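Local coordinates for protein translation initiation factor eIF-2B (Pyrococcus horikoshii, PDB 1VB5) that is the regulatory subunit of archaeal initiation factor 2B and probably promotes the exchange of GDP for GTP on initiation factor 2, at residues V232-R237 / R247-D252; T115-S120 / V195-T200; T34-L39 / N76-L81; W23-G28 / M62-N67. All blocks are in the same frame, centred on the assembly; numbering follows the deposited sequence.

Contact 1 (V232-R237 / R247-D252)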
loop_
_atom_site.group_PDB
_atom_site.type_symbol
_atom_site.label_atom_id
_atom_site.label_comp_id
_atom_site.label_asym_id
_atom_site.label_seq_id
_atom_site.Cartn_x
_atom_site.Cartn_y
_atom_site.Cartn_z
ATOM N N VAL B 232 -1.091 18.180 -12.958
ATOM C CA VAL B 232 -0.556 16.906 -13.424
ATOM C C VAL B 232 -1.632 15.882 -13.786
ATOM O O VAL B 232 -2.662 15.783 -13.115
ATOM C CB VAL B 232 0.373 16.281 -12.362
ATOM C CG1 VAL B 232 0.803 14.884 -12.794
ATOM C CG2 VAL B 232 1.587 17.169 -12.157
ATOM N N MET B 233 -1.382 15.136 -14.860
ATOM C CA MET B 233 -2.286 14.085 -15.323
ATOM C C MET B 233 -1.723 12.753 -14.832
ATOM O O MET B 233 -0.590 12.397 -15.167
ATOM C CB MET B 233 -2.345 14.050 -16.854
ATOM C CG MET B 233 -3.092 15.198 -17.513
ATOM S SD MET B 233 -2.916 15.158 -19.330
ATOM C CE MET B 233 -4.115 13.876 -19.785
ATOM N N LEU B 234 -2.500 12.021 -14.039
ATOM C CA LEU B 234 -2.058 10.727 -13.523
ATOM C C LEU B 234 -2.681 9.615 -14.366
ATOM O O LEU B 234 -3.892 9.382 -14.311
ATOM C CB LEU B 234 -2.464 10.578 -12.056
ATOM C CG LEU B 234 -1.954 11.684 -11.123
ATOM C CD1 LEU B 234 -2.507 11.473 -9.720
ATOM C CD2 LEU B 234 -0.431 11.690 -11.112
ATOM N N MET B 235 -1.840 8.939 -15.145
ATOM C CA MET B 235 -2.278 7.868 -16.037
ATOM C C MET B 235 -2.910 6.680 -15.308
ATOM O O MET B 235 -2.521 6.335 -14.191
ATOM C CB MET B 235 -1.095 7.395 -16.896
ATOM C CG MET B 235 -1.472 6.432 -18.015
ATOM S SD MET B 235 -0.097 6.070 -19.144
ATOM C CE MET B 235 0.595 4.579 -18.406
ATOM N N GLU B 236 -3.884 6.055 -15.962
ATOM C CA GLU B 236 -4.594 4.916 -15.393
ATOM C C GLU B 236 -4.754 3.790 -16.424
ATOM O O GLU B 236 -4.859 4.052 -17.624
ATOM C CB GLU B 236 -5.975 5.377 -14.917
ATOM C CG GLU B 236 -6.690 4.395 -14.013
ATOM C CD GLU B 236 -8.105 4.833 -13.658
ATOM O OE1 GLU B 236 -8.338 6.052 -13.502
ATOM O OE2 GLU B 236 -8.977 3.947 -13.522
ATOM N N ARG B 237 -4.754 2.544 -15.953
ATOM C CA ARG B 237 -4.935 1.374 -16.818
ATOM C C ARG B 237 -6.076 0.548 -16.233
ATOM O O ARG B 237 -6.333 0.604 -15.032
ATOM C CB ARG B 237 -3.698 0.468 -16.842
ATOM C CG ARG B 237 -2.412 1.040 -17.397
ATOM C CD ARG B 237 -1.344 -0.060 -17.364
ATOM N NE ARG B 237 -0.009 0.434 -17.040
ATOM C CZ ARG B 237 0.813 1.011 -17.910
ATOM N NH1 ARG B 237 0.444 1.166 -19.177
ATOM N NH2 ARG B 237 2.007 1.437 -17.510
ATOM N N ARG B 247 -10.108 0.201 -9.589
ATOM C CA ARG B 247 -9.600 1.491 -10.041
ATOM C C ARG B 247 -8.075 1.343 -9.976
ATOM O O ARG B 247 -7.543 0.789 -9.007
ATOM C CB ARG B 247 -10.077 2.600 -9.096
ATOM C CG ARG B 247 -9.753 4.010 -9.549
ATOM C CD ARG B 247 -10.506 4.390 -10.824
ATOM N NE ARG B 247 -10.101 5.713 -11.297
ATOM C CZ ARG B 247 -10.538 6.860 -10.786
ATOM N NH1 ARG B 247 -11.408 6.859 -9.782
ATOM N NH2 ARG B 247 -10.094 8.013 -11.272
ATOM N N ASN B 248 -7.373 1.822 -10.997
ATOM C CA ASN B 248 -5.921 1.678 -11.025
ATOM C C ASN B 248 -5.170 2.910 -11.517
ATOM O O ASN B 248 -4.675 2.937 -12.646
ATOM C CB ASN B 248 -5.565 0.449 -11.880
ATOM C CG ASN B 248 -4.066 0.211 -11.998
ATOM O OD1 ASN B 248 -3.312 0.357 -11.035
ATOM N ND2 ASN B 248 -3.633 -0.187 -13.187
ATOM N N VAL B 249 -5.104 3.933 -10.670
ATOM C CA VAL B 249 -4.384 5.161 -10.993
ATOM C C VAL B 249 -2.938 4.803 -10.678
ATOM O O VAL B 249 -2.580 4.578 -9.518
ATOM C CB VAL B 249 -4.848 6.344 -10.102
ATOM C CG1 VAL B 249 -4.072 7.613 -10.454
ATOM C CG2 VAL B 249 -6.346 6.580 -10.291
ATOM N N LEU B 250 -2.112 4.747 -11.716
ATOM C CA LEU B 250 -0.718 4.344 -11.572
ATOM C C LEU B 250 0.258 5.317 -10.931
ATOM O O LEU B 250 1.285 4.894 -10.401
ATOM C CB LEU B 250 -0.174 3.917 -12.937
ATOM C CG LEU B 250 -0.831 2.673 -13.545
ATOM C CD1 LEU B 250 -0.618 2.673 -15.041
ATOM C CD2 LEU B 250 -0.259 1.412 -12.902
ATOM N N PHE B 251 -0.039 6.611 -10.966
ATOM C CA PHE B 251 0.891 7.565 -10.384
ATOM C C PHE B 251 0.288 8.500 -9.357
ATOM O O PHE B 251 -0.909 8.791 -9.373
ATOM C CB PHE B 251 1.576 8.376 -11.489
ATOM C CG PHE B 251 2.168 7.525 -12.574
ATOM C CD1 PHE B 251 1.414 7.166 -13.682
ATOM C CD2 PHE B 251 3.469 7.051 -12.471
ATOM C CE1 PHE B 251 1.948 6.343 -14.680
ATOM C CE2 PHE B 251 4.012 6.229 -13.458
ATOM C CZ PHE B 251 3.249 5.875 -14.563
ATOM N N ASP B 252 1.145 8.965 -8.458
ATOM C CA ASP B 252 0.736 9.860 -7.398
ATOM C C ASP B 252 1.638 11.070 -7.320
ATOM O O ASP B 252 2.590 11.203 -8.087
ATOM C CB ASP B 252 0.783 9.136 -6.059
ATOM C CG ASP B 252 2.216 8.977 -5.508
ATOM O OD1 ASP B 252 3.072 8.358 -6.166
ATOM O OD2 ASP B 252 2.481 9.471 -4.394
#

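Contact 2 (T115-S120 / V195-T200)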
loop_
_atom_site.group_PDB
_atom_site.type_symbol
_atom_site.label_atom_id
_atom_site.label_comp_id
_atom_site.label_asym_id
_atom_site.label_seq_id
_atom_site.Cartn_x
_atom_site.Cartn_y
_atom_site.Cartn_z
ATOM N N THR B 115 12.698 1.270 -0.587
ATOM C CA THR B 115 12.300 1.884 -1.840
ATOM C C THR B 115 10.951 1.321 -2.265
ATOM O O THR B 115 10.433 0.395 -1.636
ATOM C CB THR B 115 13.369 1.632 -2.952
ATOM O OG1 THR B 115 13.059 2.427 -4.107
ATOM C CG2 THR B 115 13.412 0.158 -3.340
ATOM N N HIS B 116 10.392 1.877 -3.335
ATOM C CA HIS B 116 9.082 1.466 -3.834
ATOM C C HIS B 116 9.124 1.442 -5.358
ATOM O O HIS B 116 9.807 2.256 -5.975
ATOM C CB HIS B 116 8.020 2.458 -3.321
ATOM C CG HIS B 116 6.641 2.229 -3.863
ATOM N ND1 HIS B 116 5.984 1.023 -3.751
ATOM C CD2 HIS B 116 5.789 3.063 -4.506
ATOM C CE1 HIS B 116 4.788 1.123 -4.304
ATOM N NE2 HIS B 116 4.644 2.350 -4.768
ATOM N N SER B 117 8.411 0.489 -5.952
ATOM C CA SER B 117 8.354 0.329 -7.401
ATOM C C SER B 117 9.736 0.047 -8.011
ATOM O O SER B 117 10.667 -0.336 -7.302
ATOM C CB SER B 117 7.745 1.579 -8.037
ATOM O OG SER B 117 7.457 1.361 -9.404
ATOM N N PHE B 118 9.858 0.229 -9.325
ATOM C CA PHE B 118 11.121 -0.008 -10.019
ATOM C C PHE B 118 11.633 1.241 -10.722
ATOM O O PHE B 118 10.895 1.914 -11.441
ATOM C CB PHE B 118 10.980 -1.129 -11.058
ATOM C CG PHE B 118 12.239 -1.360 -11.872
ATOM C CD1 PHE B 118 13.351 -1.966 -11.299
ATOM C CD2 PHE B 118 12.323 -0.914 -13.191
ATOM C CE1 PHE B 118 14.538 -2.127 -12.021
ATOM C CE2 PHE B 118 13.503 -1.067 -13.930
ATOM C CZ PHE B 118 14.617 -1.675 -13.341
ATOM N N SER B 119 12.908 1.537 -10.505
ATOM C CA SER B 119 13.568 2.683 -11.112
ATOM C C SER B 119 14.988 2.266 -11.471
ATOM O O SER B 119 15.777 1.949 -10.581
ATOM C CB SER B 119 13.617 3.847 -10.125
ATOM O OG SER B 119 14.573 4.812 -10.528
ATOM N N SER B 120 15.314 2.258 -12.763
ATOM C CA SER B 120 16.653 1.867 -13.187
ATOM C C SER B 120 17.703 2.783 -12.568
ATOM O O SER B 120 18.831 2.368 -12.319
ATOM C CB SER B 120 16.763 1.882 -14.721
ATOM O OG SER B 120 16.196 3.060 -15.266
ATOM N N VAL B 195 6.207 13.317 -8.881
ATOM C CA VAL B 195 5.218 12.403 -9.436
ATOM C C VAL B 195 5.921 11.054 -9.556
ATOM O O VAL B 195 6.997 10.952 -10.158
ATOM C CB VAL B 195 4.753 12.844 -10.828
ATOM C CG1 VAL B 195 3.725 11.856 -11.364
ATOM C CG2 VAL B 195 4.157 14.246 -10.759
ATOM N N ASN B 196 5.328 10.024 -8.968
ATOM C CA ASN B 196 5.934 8.707 -9.007
ATOM C C ASN B 196 4.864 7.648 -8.800
ATOM O O ASN B 196 3.705 7.972 -8.561
ATOM C CB ASN B 196 7.018 8.603 -7.918
ATOM C CG ASN B 196 7.965 7.438 -8.146
ATOM O OD1 ASN B 196 8.513 7.275 -9.238
ATOM N ND2 ASN B 196 8.169 6.627 -7.116
ATOM N N LYS B 197 5.257 6.384 -8.908
ATOM C CA LYS B 197 4.335 5.268 -8.735
ATOM C C LYS B 197 3.414 5.487 -7.527
ATOM O O LYS B 197 3.860 5.915 -6.460
ATOM C CB LYS B 197 5.125 3.967 -8.557
ATOM C CG LYS B 197 4.253 2.723 -8.438
ATOM C CD LYS B 197 3.556 2.408 -9.759
ATOM C CE LYS B 197 2.437 1.378 -9.566
ATOM N NZ LYS B 197 2.924 0.146 -8.877
ATOM N N ALA B 198 2.130 5.199 -7.711
ATOM C CA ALA B 198 1.143 5.343 -6.650
ATOM C C ALA B 198 1.642 4.634 -5.397
ATOM O O ALA B 198 2.082 3.484 -5.459
ATOM C CB ALA B 198 -0.182 4.747 -7.094
ATOM N N GLY B 199 1.571 5.321 -4.261
ATOM C CA GLY B 199 2.037 4.733 -3.020
ATOM C C GLY B 199 3.270 5.431 -2.461
ATOM O O GLY B 199 3.536 5.354 -1.258
ATOM N N THR B 200 4.021 6.110 -3.330
ATOM C CA THR B 200 5.232 6.818 -2.921
ATOM C C THR B 200 4.891 7.861 -1.860
ATOM O O THR B 200 5.645 8.065 -0.908
ATOM C CB THR B 200 5.902 7.532 -4.130
ATOM O OG1 THR B 200 6.164 6.577 -5.168
ATOM C CG2 THR B 200 7.207 8.185 -3.704
HETATM O O HOH W 1 10.452 4.632 -7.341
#

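Contact 3 (T34-L39 / N76-L81)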
loop_
_atom_site.group_PDB
_atom_site.type_symbol
_atom_site.label_atom_id
_atom_site.label_comp_id
_atom_site.label_asym_id
_atom_site.label_seq_id
_atom_site.Cartn_x
_atom_site.Cartn_y
_atom_site.Cartn_z
ATOM N N THR B 34 13.847 6.254 -36.066
ATOM C CA THR B 34 13.141 5.458 -37.060
ATOM C C THR B 34 12.490 6.382 -38.083
ATOM O O THR B 34 12.523 6.122 -39.284
ATOM C CB THR B 34 12.051 4.590 -36.390
ATOM O OG1 THR B 34 12.675 3.605 -35.557
ATOM C CG2 THR B 34 11.187 3.899 -37.437
ATOM N N LEU B 35 11.896 7.462 -37.594
ATOM C CA LEU B 35 11.238 8.436 -38.451
ATOM C C LEU B 35 12.216 8.964 -39.508
ATOM O O LEU B 35 11.839 9.197 -40.658
ATOM C CB LEU B 35 10.724 9.596 -37.598
ATOM C CG LEU B 35 9.799 10.616 -38.258
ATOM C CD1 LEU B 35 8.480 9.950 -38.607
ATOM C CD2 LEU B 35 9.566 11.781 -37.311
ATOM N N ALA B 36 13.473 9.138 -39.107
ATOM C CA ALA B 36 14.518 9.647 -39.992
ATOM C C ALA B 36 14.926 8.681 -41.107
ATOM O O ALA B 36 15.600 9.081 -42.058
ATOM C CB ALA B 36 15.746 10.031 -39.168
ATOM N N GLU B 37 14.528 7.417 -40.993
ATOM C CA GLU B 37 14.874 6.419 -42.001
ATOM C C GLU B 37 13.717 6.111 -42.944
ATOM O O GLU B 37 13.918 5.499 -43.991
ATOM C CB GLU B 37 15.292 5.106 -41.339
ATOM C CG GLU B 37 16.338 5.225 -40.254
ATOM C CD GLU B 37 16.639 3.883 -39.612
ATOM O OE1 GLU B 37 15.677 3.172 -39.241
ATOM O OE2 GLU B 37 17.833 3.539 -39.473
ATOM N N GLU B 38 12.511 6.530 -42.579
ATOM C CA GLU B 38 11.339 6.234 -43.396
ATOM C C GLU B 38 10.764 7.376 -44.220
ATOM O O GLU B 38 10.131 7.135 -45.246
ATOM C CB GLU B 38 10.224 5.671 -42.510
ATOM C CG GLU B 38 10.626 4.462 -41.689
ATOM C CD GLU B 38 11.110 3.310 -42.543
ATOM O OE1 GLU B 38 10.360 2.886 -43.448
ATOM O OE2 GLU B 38 12.239 2.827 -42.308
ATOM N N LEU B 39 10.972 8.614 -43.787
ATOM C CA LEU B 39 10.407 9.746 -44.510
ATOM C C LEU B 39 11.384 10.615 -45.292
ATOM O O LEU B 39 12.577 10.675 -44.985
ATOM C CB LEU B 39 9.616 10.632 -43.545
ATOM C CG LEU B 39 8.438 9.965 -42.834
ATOM C CD1 LEU B 39 7.740 10.986 -41.958
ATOM C CD2 LEU B 39 7.469 9.396 -43.853
ATOM N N ASN B 76 13.844 19.790 -41.367
ATOM C CA ASN B 76 13.687 18.947 -42.549
ATOM C C ASN B 76 15.004 18.230 -42.821
ATOM O O ASN B 76 15.151 17.541 -43.832
ATOM C CB ASN B 76 13.291 19.779 -43.776
ATOM C CG ASN B 76 14.245 20.936 -44.037
ATOM O OD1 ASN B 76 15.466 20.791 -43.941
ATOM N ND2 ASN B 76 13.686 22.091 -44.381
ATOM N N ARG B 77 15.957 18.395 -41.908
ATOM C CA ARG B 77 17.267 17.772 -42.037
ATOM C C ARG B 77 17.388 16.410 -41.353
ATOM O O ARG B 77 17.484 16.314 -40.130
ATOM C CB ARG B 77 18.352 18.703 -41.492
ATOM C CG ARG B 77 18.707 19.843 -42.421
ATOM C CD ARG B 77 20.212 20.050 -42.426
ATOM N NE ARG B 77 20.639 21.020 -41.429
ATOM C CZ ARG B 77 21.869 21.091 -40.938
ATOM N NH1 ARG B 77 22.804 20.245 -41.344
ATOM N NH2 ARG B 77 22.165 22.012 -40.036
ATOM N N ARG B 78 17.407 15.364 -42.168
ATOM C CA ARG B 78 17.522 13.995 -41.693
ATOM C C ARG B 78 18.667 13.853 -40.703
ATOM O O ARG B 78 18.485 13.357 -39.590
ATOM C CB ARG B 78 17.767 13.059 -42.879
ATOM C CG ARG B 78 17.761 11.578 -42.537
ATOM C CD ARG B 78 18.127 10.733 -43.752
ATOM N NE ARG B 78 17.435 11.177 -44.965
ATOM C CZ ARG B 78 16.113 11.219 -45.107
ATOM N NH1 ARG B 78 15.320 10.841 -44.113
ATOM N NH2 ARG B 78 15.580 11.645 -46.245
ATOM N N ASP B 79 19.849 14.288 -41.122
ATOM C CA ASP B 79 21.042 14.201 -40.293
ATOM C C ASP B 79 20.919 14.945 -38.960
ATOM O O ASP B 79 21.551 14.563 -37.975
ATOM C CB ASP B 79 22.251 14.722 -41.075
ATOM C CG ASP B 79 22.038 16.126 -41.608
ATOM O OD1 ASP B 79 21.086 16.328 -42.391
ATOM O OD2 ASP B 79 22.824 17.028 -41.241
ATOM N N ILE B 80 20.120 16.008 -38.922
ATOM C CA ILE B 80 19.949 16.756 -37.677
ATOM C C ILE B 80 19.039 15.957 -36.742
ATOM O O ILE B 80 19.363 15.743 -35.573
ATOM C CB ILE B 80 19.323 18.148 -37.922
ATOM C CG1 ILE B 80 20.252 19.003 -38.794
ATOM C CG2 ILE B 80 19.069 18.846 -36.586
ATOM C CD1 ILE B 80 21.587 19.356 -38.145
ATOM N N LEU B 81 17.902 15.514 -37.271
ATOM C CA LEU B 81 16.952 14.729 -36.497
ATOM C C LEU B 81 17.663 13.556 -35.837
ATOM O O LEU B 81 17.555 13.351 -34.627
ATOM C CB LEU B 81 15.833 14.211 -37.404
ATOM C CG LEU B 81 14.817 13.242 -36.790
ATOM C CD1 LEU B 81 14.275 13.798 -35.481
ATOM C CD2 LEU B 81 13.691 13.007 -37.781
#

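Contact 4 (W23-G28 / M62-N67)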
loop_
_atom_site.group_PDB
_atom_site.type_symbol
_atom_site.label_atom_id
_atom_site.label_comp_id
_atom_site.label_asym_id
_atom_site.label_seq_id
_atom_site.Cartn_x
_atom_site.Cartn_y
_atom_site.Cartn_z
ATOM N N TRP B 23 13.568 3.621 -19.698
ATOM C CA TRP B 23 13.337 2.742 -20.840
ATOM C C TRP B 23 12.437 3.391 -21.892
ATOM O O TRP B 23 12.748 3.358 -23.086
ATOM C CB TRP B 23 12.706 1.426 -20.388
ATOM C CG TRP B 23 12.537 0.429 -21.505
ATOM C CD1 TRP B 23 13.484 -0.429 -21.987
ATOM C CD2 TRP B 23 11.358 0.211 -22.293
ATOM N NE1 TRP B 23 12.968 -1.169 -23.026
ATOM C CE2 TRP B 23 11.667 -0.797 -23.234
ATOM C CE3 TRP B 23 10.071 0.769 -22.296
ATOM C CZ2 TRP B 23 10.734 -1.260 -24.170
ATOM C CZ3 TRP B 23 9.143 0.308 -23.228
ATOM C CH2 TRP B 23 9.482 -0.698 -24.152
ATOM N N LEU B 24 11.319 3.965 -21.452
ATOM C CA LEU B 24 10.390 4.615 -22.372
ATOM C C LEU B 24 11.080 5.726 -23.138
ATOM O O LEU B 24 10.851 5.901 -24.336
ATOM C CB LEU B 24 9.192 5.204 -21.620
ATOM C CG LEU B 24 8.084 4.252 -21.177
ATOM C CD1 LEU B 24 6.962 5.070 -20.559
ATOM C CD2 LEU B 24 7.560 3.458 -22.366
ATOM N N ALA B 25 11.918 6.483 -22.436
ATOM C CA ALA B 25 12.650 7.579 -23.051
ATOM C C ALA B 25 13.484 7.045 -24.213
ATOM O O ALA B 25 13.533 7.654 -25.282
ATOM C CB ALA B 25 13.547 8.253 -22.019
ATOM N N LYS B 26 14.128 5.900 -24.002
ATOM C CA LYS B 26 14.950 5.289 -25.039
ATOM C C LYS B 26 14.108 4.903 -26.249
ATOM O O LYS B 26 14.495 5.165 -27.386
ATOM C CB LYS B 26 15.668 4.053 -24.499
ATOM C CG LYS B 26 16.701 4.365 -23.439
ATOM C CD LYS B 26 17.469 3.124 -23.024
ATOM C CE LYS B 26 18.454 3.448 -21.912
ATOM N NZ LYS B 26 19.218 2.245 -21.482
ATOM N N LYS B 27 12.959 4.283 -26.003
ATOM C CA LYS B 27 12.071 3.876 -27.087
ATOM C C LYS B 27 11.568 5.109 -27.831
ATOM O O LYS B 27 11.392 5.080 -29.049
ATOM C CB LYS B 27 10.882 3.084 -26.535
ATOM C CG LYS B 27 11.266 1.830 -25.756
ATOM C CD LYS B 27 11.969 0.803 -26.633
ATOM C CE LYS B 27 11.043 0.257 -27.711
ATOM N NZ LYS B 27 11.695 -0.829 -28.501
ATOM N N GLY B 28 11.332 6.188 -27.090
ATOM C CA GLY B 28 10.865 7.418 -27.704
ATOM C C GLY B 28 11.911 7.942 -28.672
ATOM O O GLY B 28 11.587 8.388 -29.775
ATOM N N MET B 62 5.151 11.186 -17.365
ATOM C CA MET B 62 6.605 11.137 -17.467
ATOM C C MET B 62 7.181 12.345 -18.194
ATOM O O MET B 62 6.994 12.517 -19.400
ATOM C CB MET B 62 7.044 9.848 -18.162
ATOM C CG MET B 62 6.843 8.605 -17.309
ATOM S SD MET B 62 7.487 7.118 -18.088
ATOM C CE MET B 62 7.051 5.865 -16.867
ATOM N N ALA B 63 7.889 13.176 -17.439
ATOM C CA ALA B 63 8.494 14.386 -17.975
ATOM C C ALA B 63 9.589 14.096 -18.996
ATOM O O ALA B 63 9.892 14.937 -19.835
ATOM C CB ALA B 63 9.062 15.225 -16.836
ATOM N N SER B 64 10.180 12.910 -18.921
ATOM C CA SER B 64 11.247 12.549 -19.842
ATOM C C SER B 64 10.739 12.565 -21.278
ATOM O O SER B 64 11.454 12.980 -22.191
ATOM C CB SER B 64 11.807 11.168 -19.498
ATOM O OG SER B 64 10.826 10.166 -19.674
ATOM N N LEU B 65 9.500 12.127 -21.477
ATOM C CA LEU B 65 8.922 12.109 -22.812
ATOM C C LEU B 65 8.696 13.528 -23.323
ATOM O O LEU B 65 8.956 13.826 -24.490
ATOM C CB LEU B 65 7.607 11.327 -22.808
ATOM C CG LEU B 65 7.759 9.862 -22.390
ATOM C CD1 LEU B 65 6.402 9.169 -22.429
ATOM C CD2 LEU B 65 8.739 9.166 -23.324
ATOM N N TYR B 66 8.210 14.403 -22.450
ATOM C CA TYR B 66 7.977 15.793 -22.823
ATOM C C TYR B 66 9.302 16.487 -23.163
ATOM O O TYR B 66 9.387 17.222 -24.145
ATOM C CB TYR B 66 7.294 16.546 -21.679
ATOM C CG TYR B 66 7.255 18.046 -21.879
ATOM C CD1 TYR B 66 6.150 18.669 -22.458
ATOM C CD2 TYR B 66 8.339 18.845 -21.502
ATOM C CE1 TYR B 66 6.123 20.054 -22.653
ATOM C CE2 TYR B 66 8.325 20.226 -21.696
ATOM C CZ TYR B 66 7.219 20.821 -22.268
ATOM O OH TYR B 66 7.209 22.187 -22.444
ATOM N N ASN B 67 10.328 16.271 -22.341
ATOM C CA ASN B 67 11.620 16.891 -22.598
ATOM C C ASN B 67 12.279 16.309 -23.850
ATOM O O ASN B 67 13.004 17.007 -24.551
ATOM C CB ASN B 67 12.546 16.750 -21.387
ATOM C CG ASN B 67 12.153 17.677 -20.253
ATOM O OD1 ASN B 67 11.775 18.824 -20.484
ATOM N ND2 ASN B 67 12.250 17.189 -19.019
#

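Contact 1 (V232-R237 / R247-D252)
E236 and V249 lie across from each other where the two segments run roughly antiparallel, their CA atoms 4.4 Å apart, and this is the single beta bridge between them. Beside it L250 N donates to M235 O at 3.0 Å, nearly along the C=O axis; the bond from R237 N to N248 O is weak and doubtful. The side chains sort to different sides of this backbone pair. On one, the extended chain of E236 crosses that of R247 at about a right angle, and R247 NE reaches E236 OE1 at 2.8 Å in a nearly straight salt bridge (173°). OE1 lies in the guanidinium plane at its edge, while the carboxylate, turned 36° from that plane, is met from above. R247 also pairs through NH1 with E164 of the second subunit, so a methionine in its place would probably leave both carboxylates without their shared positive partner. On this side too, L234 CB packs on V249 CG1 at 3.7 Å. On the other, L250 CD1 lies 3.1 Å from R237 NE, meeting the guanidinium obliquely, while M235 CE lies above one face of the R237 guanidinium, offset toward its rim. M235 CB meets the edge of the F251 ring at CE1 (3.9 Å). The segments form the base of an antiparallel hairpin-like arm, whose strands 240-241 and 244-245 pair farther out, and this base packs against the second subunit.

Contact 2 (T115-S120 / V195-T200)
H116, K197 and S117 carry this buried contact. H116 CG, anti to the backbone N (chi1 175°), sends the imidazole toward the turn that follows strand 194-197. Its NE2 donates to A198 O at 2.9 Å (159°); the oxygen lies close to the ring plane, although the nitrogen stands above the plane of the carbonyl. Because ND1 is bonded to T141 OG1, both ring nitrogens are engaged and the rotation of the ring is fixed. T200 OG1 lies at the ring edge, 3.6 Å from CD2. The K197 side chain crosses that of H116 at about a right angle, bringing its CG to 3.7 Å from H116 NE2. K197 CB also packs on S117 CB at 3.6 Å, and beyond these carbons K197 NZ and S117 OG both turn to E148, which ties the two segments together from outside. The turn from K197 to T200 is of type II, with G199 at its third position; a CB on G199 would collide with H116 NE2. K197 O accepts from both T200 N and T200 OG1, the hydroxyl lying on a lone pair at 2.7 Å. A water links H116 O with N196 ND2. H116 and S117 follow strand 111-115 of the Rossmann-like sheet and precede helix 120-131, whose N-cap is S119, while G199 is the N-cap of helix 200-209; the contact joins the main, mostly parallel sheet to the small antiparallel one.

Contact 3 (T34-L39 / N76-L81)
R78 and A36 meet by hydrogen bonding, and the leucines pack beside them. In the polar part, NH1 of R78 donates to two carbonyls near the C-terminal end of helix 21-38: A36 O at 2.7 Å and L39 O at 2.9 Å. The second bond is the straighter (161°) and runs close to the guanidinium plane, entering L39 O almost head-on. A36 O is instead approached from above its carbonyl plane, and a weak bond from NH2 to L39 O adds to the grip. The R78 chain leaves the backbone extended as far as CD, and a bend at chi3 (-45°) then sets NE off that line. A leucine here would probably leave the A36 and L39 carbonyls without the NH1 donor they share, and lose this polar link between the end of one helix and the start of another. In the apolar part, L81 CD2 sits 3.9 Å from A36 CB and 4.3 Å from L35 CD2. L35, L39 and L81 also pack on helix 41-58, and E41 forms a long, weak ion pair with R78. Here the C-terminal end of one helix is held by an arginine in the first turn of another, at the far tip of the all-helical N-terminal bundle.

Contact 4 (W23-G28 / M62-N67)
Within the N-terminal helical bundle, L24 meets M62, just ahead of helix 63-71, where helix 21-38 packs beside it. The two segments run in nearly the same direction, crossing at -25° with their axes 9.1 Å apart at the closest approach. The closest side-chain meeting is L24 CD1 with M62 SD at 3.3 Å, a tight approach, and M62 CE follows at 3.8 Å. M62 stretches fully extended past CG, crossing the L24 side chain at about a right angle; its chi3 of -178° carries CE straight on. One turn along, L65 CD2 rests 4.0 Å from L24 O and 4.3 Å from L24 CB. A25 CB lies 4.1 Å from S64 OG. A CB on G28 would point toward L65 and come near its CD2. Other helices close round the pair: L24 also touches M13 of helix 4-14, A25 meets M92 of helix 78-106, and L65 lies on V55 and V58 of helix 41-58. No hydrogen bond joins the two segments; their contact is the apolar packing of near-parallel neighbours inside a multi-helix bundle.

Along the chain contacts 3 and 4 interlock, their segments alternating, and both use helix 21-38; the second segments lie on the successive helices 78-106 and 63-71. Their centres are about 19 Å apart, so they lie at the bundle's tip and nearer the centre of the molecule. Contacts 2 and 1 come later, in series, with centres about 12 Å apart. They touch through neighbouring strands 194-197 and 251-254 of the small antiparallel sheet, and both reach the second subunit. Contact 4 stands about 16 Å from contact 2 and 17 Å from contact 1, centre to centre, whereas contact 3 is about 35 Å from contact 2. The set thus runs from the bundle's outer tip to the Rossmann-like part and the dimer interface.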